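Local coordinates for osmotically inducible lipoprotein OsmE (Pseudomonas aeruginosa PAO1, PDB 4DM5), which is of unknown function but is probably a membrane-anchored lipoprotein with a domain related to the outer membrane assembly factor BamE, at residues Q44-S55 against S84-R93. Sequence-based numbering, arbitrary orientation. Where two conformers were deposited one is given.
Sequences QKRLMKPGSCNS and SCSELDRHER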
loop_
_atom_site.group_PDB
_atom_site.type_symbol
_atom_site.label_atom_id
_atom_site.label_comp_id
_atom_site.label_asym_id
_atom_site.label_seq_id
_atom_site.Cartn_x
_atom_site.Cartn_y
_atom_site.Cartn_z
ATOM N N GLN A 44 8.467 4.785 3.538
ATOM C CA GLN A 44 8.643 6.105 4.181
ATOM C C GLN A 44 7.801 6.226 5.419
ATOM O O GLN A 44 6.842 5.461 5.712
ATOM C CB GLN A 44 8.314 7.214 3.205
ATOM C CG GLN A 44 6.830 7.192 2.785
ATOM C CD GLN A 44 6.483 8.088 1.578
ATOM O OE1 GLN A 44 5.626 8.940 1.697
ATOM N NE2 GLN A 44 7.092 7.848 0.408
ATOM N N LYS A 45 8.204 7.198 6.247
ATOM C CA LYS A 45 7.442 7.525 7.367
ATOM C C LYS A 45 6.204 8.254 6.874
ATOM O O LYS A 45 6.263 9.002 5.888
ATOM C CB LYS A 45 8.334 8.533 8.196
ATOM C CG LYS A 45 7.520 9.200 9.274
ATOM C CD LYS A 45 7.426 8.311 10.489
ATOM C CE LYS A 45 6.390 8.857 11.449
ATOM N NZ LYS A 45 5.013 8.926 10.909
ATOM N N ARG A 46 5.035 8.041 7.508
ATOM C CA ARG A 46 3.799 8.751 7.140
ATOM C C ARG A 46 3.950 10.205 7.523
ATOM O O ARG A 46 4.351 10.494 8.647
ATOM C CB ARG A 46 2.469 8.172 7.686
ATOM C CG ARG A 46 2.201 6.767 7.265
ATOM C CD ARG A 46 1.086 6.273 8.168
ATOM N NE ARG A 46 -0.284 6.615 7.735
ATOM C CZ ARG A 46 -1.318 5.900 8.163
ATOM N NH1 ARG A 46 -1.034 4.905 8.896
ATOM N NH2 ARG A 46 -2.561 6.146 7.788
ATOM N N LEU A 47 3.626 11.085 6.594
ATOM C CA LEU A 47 3.808 12.494 6.894
ATOM C C LEU A 47 2.929 13.000 7.997
ATOM O O LEU A 47 3.416 13.738 8.857
ATOM C CB LEU A 47 3.575 13.298 5.592
ATOM C CG LEU A 47 3.926 14.776 5.674
ATOM C CD1 LEU A 47 5.464 14.965 5.735
ATOM C CD2 LEU A 47 3.335 15.486 4.448
HETATM N N MSE A 48 1.651 12.634 7.984
HETATM C CA MSE A 48 0.639 13.236 8.860
HETATM C C MSE A 48 0.149 12.422 10.040
HETATM O O MSE A 48 -0.509 12.970 10.886
HETATM C CB MSE A 48 -0.611 13.625 8.094
HETATM C CG MSE A 48 -0.188 14.473 6.875
HETATM SE SE MSE A 48 0.524 16.289 7.305
HETATM C CE MSE A 48 -1.117 16.518 8.357
ATOM N N LYS A 49 0.428 11.113 10.068
ATOM C CA LYS A 49 -0.086 10.158 11.129
ATOM C C LYS A 49 1.086 9.362 11.668
ATOM O O LYS A 49 2.088 9.208 10.980
ATOM C CB LYS A 49 -1.117 9.199 10.566
ATOM C CG LYS A 49 -2.381 9.889 10.186
ATOM C CD LYS A 49 -3.530 8.995 9.839
ATOM C CE LYS A 49 -4.627 9.932 9.349
ATOM N NZ LYS A 49 -5.737 9.245 8.619
ATOM N N PRO A 50 0.977 8.818 12.919
ATOM C CA PRO A 50 2.045 7.867 13.259
ATOM C C PRO A 50 2.015 6.693 12.240
ATOM O O PRO A 50 0.946 6.337 11.676
ATOM C CB PRO A 50 1.629 7.389 14.669
ATOM C CG PRO A 50 1.138 8.679 15.280
ATOM C CD PRO A 50 0.325 9.321 14.153
ATOM N N GLY A 51 3.181 6.108 12.025
ATOM C CA GLY A 51 3.281 4.832 11.292
ATOM C C GLY A 51 4.014 5.097 9.980
ATOM O O GLY A 51 4.639 6.178 9.802
ATOM N N SER A 52 3.897 4.207 9.024
ATOM C CA SER A 52 4.749 4.197 7.918
ATOM C C SER A 52 3.952 3.680 6.707
ATOM O O SER A 52 2.797 3.313 6.834
ATOM C CB SER A 52 5.878 3.273 8.091
ATOM O OG SER A 52 5.353 2.014 8.313
ATOM N N CYS A 53 4.552 3.828 5.569
ATOM C CA CYS A 53 3.794 3.501 4.319
ATOM C C CYS A 53 4.772 2.803 3.350
ATOM O O CYS A 53 5.898 3.224 3.141
ATOM C CB CYS A 53 3.251 4.792 3.728
ATOM S SG CYS A 53 2.139 4.496 2.331
ATOM N N ASN A 54 4.286 1.748 2.679
ATOM C CA ASN A 54 5.052 1.109 1.614
ATOM C C ASN A 54 4.430 1.383 0.264
ATOM O O ASN A 54 3.177 1.266 0.109
ATOM C CB ASN A 54 4.937 -0.435 1.761
ATOM C CG ASN A 54 5.655 -1.058 2.998
ATOM O OD1 ASN A 54 6.351 -0.339 3.695
ATOM N ND2 ASN A 54 5.501 -2.356 3.208
ATOM N N SER A 55 5.276 1.756 -0.680
ATOM C CA SER A 55 4.714 2.096 -2.056
ATOM C C SER A 55 5.086 0.963 -2.968
ATOM O O SER A 55 6.245 0.445 -2.943
ATOM C CB SER A 55 5.324 3.344 -2.663
ATOM O OG SER A 55 4.865 4.517 -2.053
ATOM N N SER A 84 0.107 6.069 -4.602
ATOM C CA SER A 84 1.418 5.988 -3.951
ATOM C C SER A 84 1.380 6.522 -2.563
ATOM O O SER A 84 0.504 7.233 -2.206
ATOM C CB SER A 84 2.429 6.853 -4.735
ATOM O OG SER A 84 2.114 8.208 -4.669
ATOM N N CYS A 85 2.429 6.214 -1.796
ATOM C CA CYS A 85 2.503 6.800 -0.467
ATOM C C CYS A 85 2.619 8.379 -0.458
ATOM O O CYS A 85 2.064 9.021 0.490
ATOM C CB CYS A 85 3.668 6.230 0.330
ATOM S SG CYS A 85 3.460 4.480 0.748
ATOM N N SER A 86 3.267 8.956 -1.456
ATOM C CA SER A 86 3.348 10.406 -1.496
ATOM C C SER A 86 2.018 11.015 -1.895
ATOM O O SER A 86 1.636 12.019 -1.235
ATOM C CB SER A 86 4.536 10.926 -2.255
ATOM O OG SER A 86 4.305 10.765 -3.617
ATOM N N GLU A 87 1.218 10.296 -2.727
ATOM C CA GLU A 87 -0.166 10.683 -2.907
ATOM C C GLU A 87 -1.000 10.634 -1.638
ATOM O O GLU A 87 -1.853 11.471 -1.401
ATOM C CB GLU A 87 -0.813 10.018 -4.137
ATOM C CG GLU A 87 -0.130 10.203 -5.499
ATOM C CD GLU A 87 -0.870 9.338 -6.545
ATOM O OE1 GLU A 87 -0.729 8.050 -6.681
ATOM O OE2 GLU A 87 -1.693 9.966 -7.256
ATOM N N LEU A 88 -0.803 9.572 -0.880
ATOM C CA LEU A 88 -1.467 9.421 0.361
ATOM C C LEU A 88 -1.121 10.636 1.261
ATOM O O LEU A 88 -2.018 11.219 1.819
ATOM C CB LEU A 88 -1.041 8.058 0.996
ATOM C CG LEU A 88 -1.730 7.800 2.334
ATOM C CD1 LEU A 88 -3.244 7.848 2.110
ATOM C CD2 LEU A 88 -1.391 6.361 2.697
ATOM N N ASP A 89 0.170 10.936 1.327
ATOM C CA ASP A 89 0.608 12.074 2.239
ATOM C C ASP A 89 -0.086 13.330 1.784
ATOM O O ASP A 89 -0.586 14.100 2.669
ATOM C CB ASP A 89 2.076 12.239 2.117
ATOM C CG ASP A 89 2.863 11.289 2.998
ATOM O OD1 ASP A 89 2.394 10.593 4.003
ATOM O OD2 ASP A 89 4.048 11.185 2.628
ATOM N N ARG A 90 -0.128 13.497 0.461
ATOM C CA ARG A 90 -0.832 14.716 -0.166
ATOM C C ARG A 90 -2.315 14.767 0.312
ATOM O O ARG A 90 -2.820 15.778 0.875
ATOM C CB ARG A 90 -0.523 14.785 -1.715
ATOM C CG ARG A 90 -1.231 15.739 -2.648
ATOM C CD ARG A 90 -0.302 16.910 -2.896
ATOM N NE ARG A 90 -0.701 17.889 -1.913
ATOM C CZ ARG A 90 -0.030 18.981 -1.534
ATOM N NH1 ARG A 90 -0.611 19.782 -0.644
ATOM N NH2 ARG A 90 1.200 19.268 -2.001
ATOM N N HIS A 91 -3.011 13.627 0.240
ATOM C CA HIS A 91 -4.335 13.502 0.792
ATOM C C HIS A 91 -4.529 13.668 2.285
ATOM O O HIS A 91 -5.500 14.315 2.706
ATOM C CB HIS A 91 -4.996 12.172 0.344
ATOM C CG HIS A 91 -6.440 12.089 0.765
ATOM N ND1 HIS A 91 -6.852 11.325 1.806
ATOM C CD2 HIS A 91 -7.567 12.786 0.310
ATOM C CE1 HIS A 91 -8.178 11.498 2.000
ATOM N NE2 HIS A 91 -8.621 12.387 1.072
ATOM N N GLU A 92 -3.698 13.075 3.132
ATOM C CA GLU A 92 -3.904 13.226 4.574
ATOM C C GLU A 92 -3.610 14.699 4.996
ATOM O O GLU A 92 -4.189 15.160 6.003
ATOM C CB GLU A 92 -3.150 12.175 5.423
ATOM C CG GLU A 92 -3.731 10.754 5.207
ATOM C CD GLU A 92 -3.031 9.588 5.946
ATOM O OE1 GLU A 92 -2.014 9.831 6.630
ATOM O OE2 GLU A 92 -3.475 8.383 5.838
ATOM N N ARG A 93 -2.759 15.413 4.245
ATOM C CA ARG A 93 -2.397 16.801 4.608
ATOM C C ARG A 93 -3.548 17.735 4.326
ATOM O O ARG A 93 -3.828 18.652 5.116
ATOM C CB ARG A 93 -1.145 17.302 3.869
ATOM C CG ARG A 93 -0.989 18.841 3.923
ATOM C CD ARG A 93 -0.744 19.307 5.344
ATOM N NE ARG A 93 -1.362 20.605 5.597
ATOM C CZ ARG A 93 -2.225 20.845 6.572
ATOM N NH1 ARG A 93 -2.556 19.888 7.430
ATOM N NH2 ARG A 93 -2.736 22.055 6.710
HETATM O O HOH W 1 0.371 11.059 5.819
HETATM O O HOH W 2 5.306 7.281 -2.766
#
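A disulfide joins Cys53, on strand 52-60, to Cys85 in the first turn of helix 85-94, and this end is closely packed and largely buried. Cys53 SG, turned away from its own backbone N (chi1 -173°), bonds Cys85 SG at 2.1 Å and rests 4.0 Å from Leu88 CD2, with Tyr68 of strand 63-71 against both Cys53 and Leu88. Ser55 OG comes alongside, 3.1 Å from Cys85 SG, and water 2 bridges it to Ser86 N. The C-terminal helix is thus stapled to one face of the antiparallel sheet of this BamE-like domain, while helix 30-37 touches Asn54 on the other side of strand 52-60. Farther along, the hairpin loop after strand 42-45 is held mainly by polar groups. Leu47 N donates to Asp89 OD1 at 2.9 Å, meeting it from above the carboxylate plane, and water 1 ties that same oxygen to Met48 N and Glu92 OE1. Arg46 NH2 forms a salt bridge on the syn side of Glu92 OE2 (3.1 Å, nearly straight at 171°), while Arg46 NH1 pairs with Asp78 and donates to Phe71 O. Toward solvent the contact loosens: Lys49 NZ makes a long salt bridge to Glu92 OE2 (3.7 Å), and Met48 CB packs 4.0 Å from Glu92 CB.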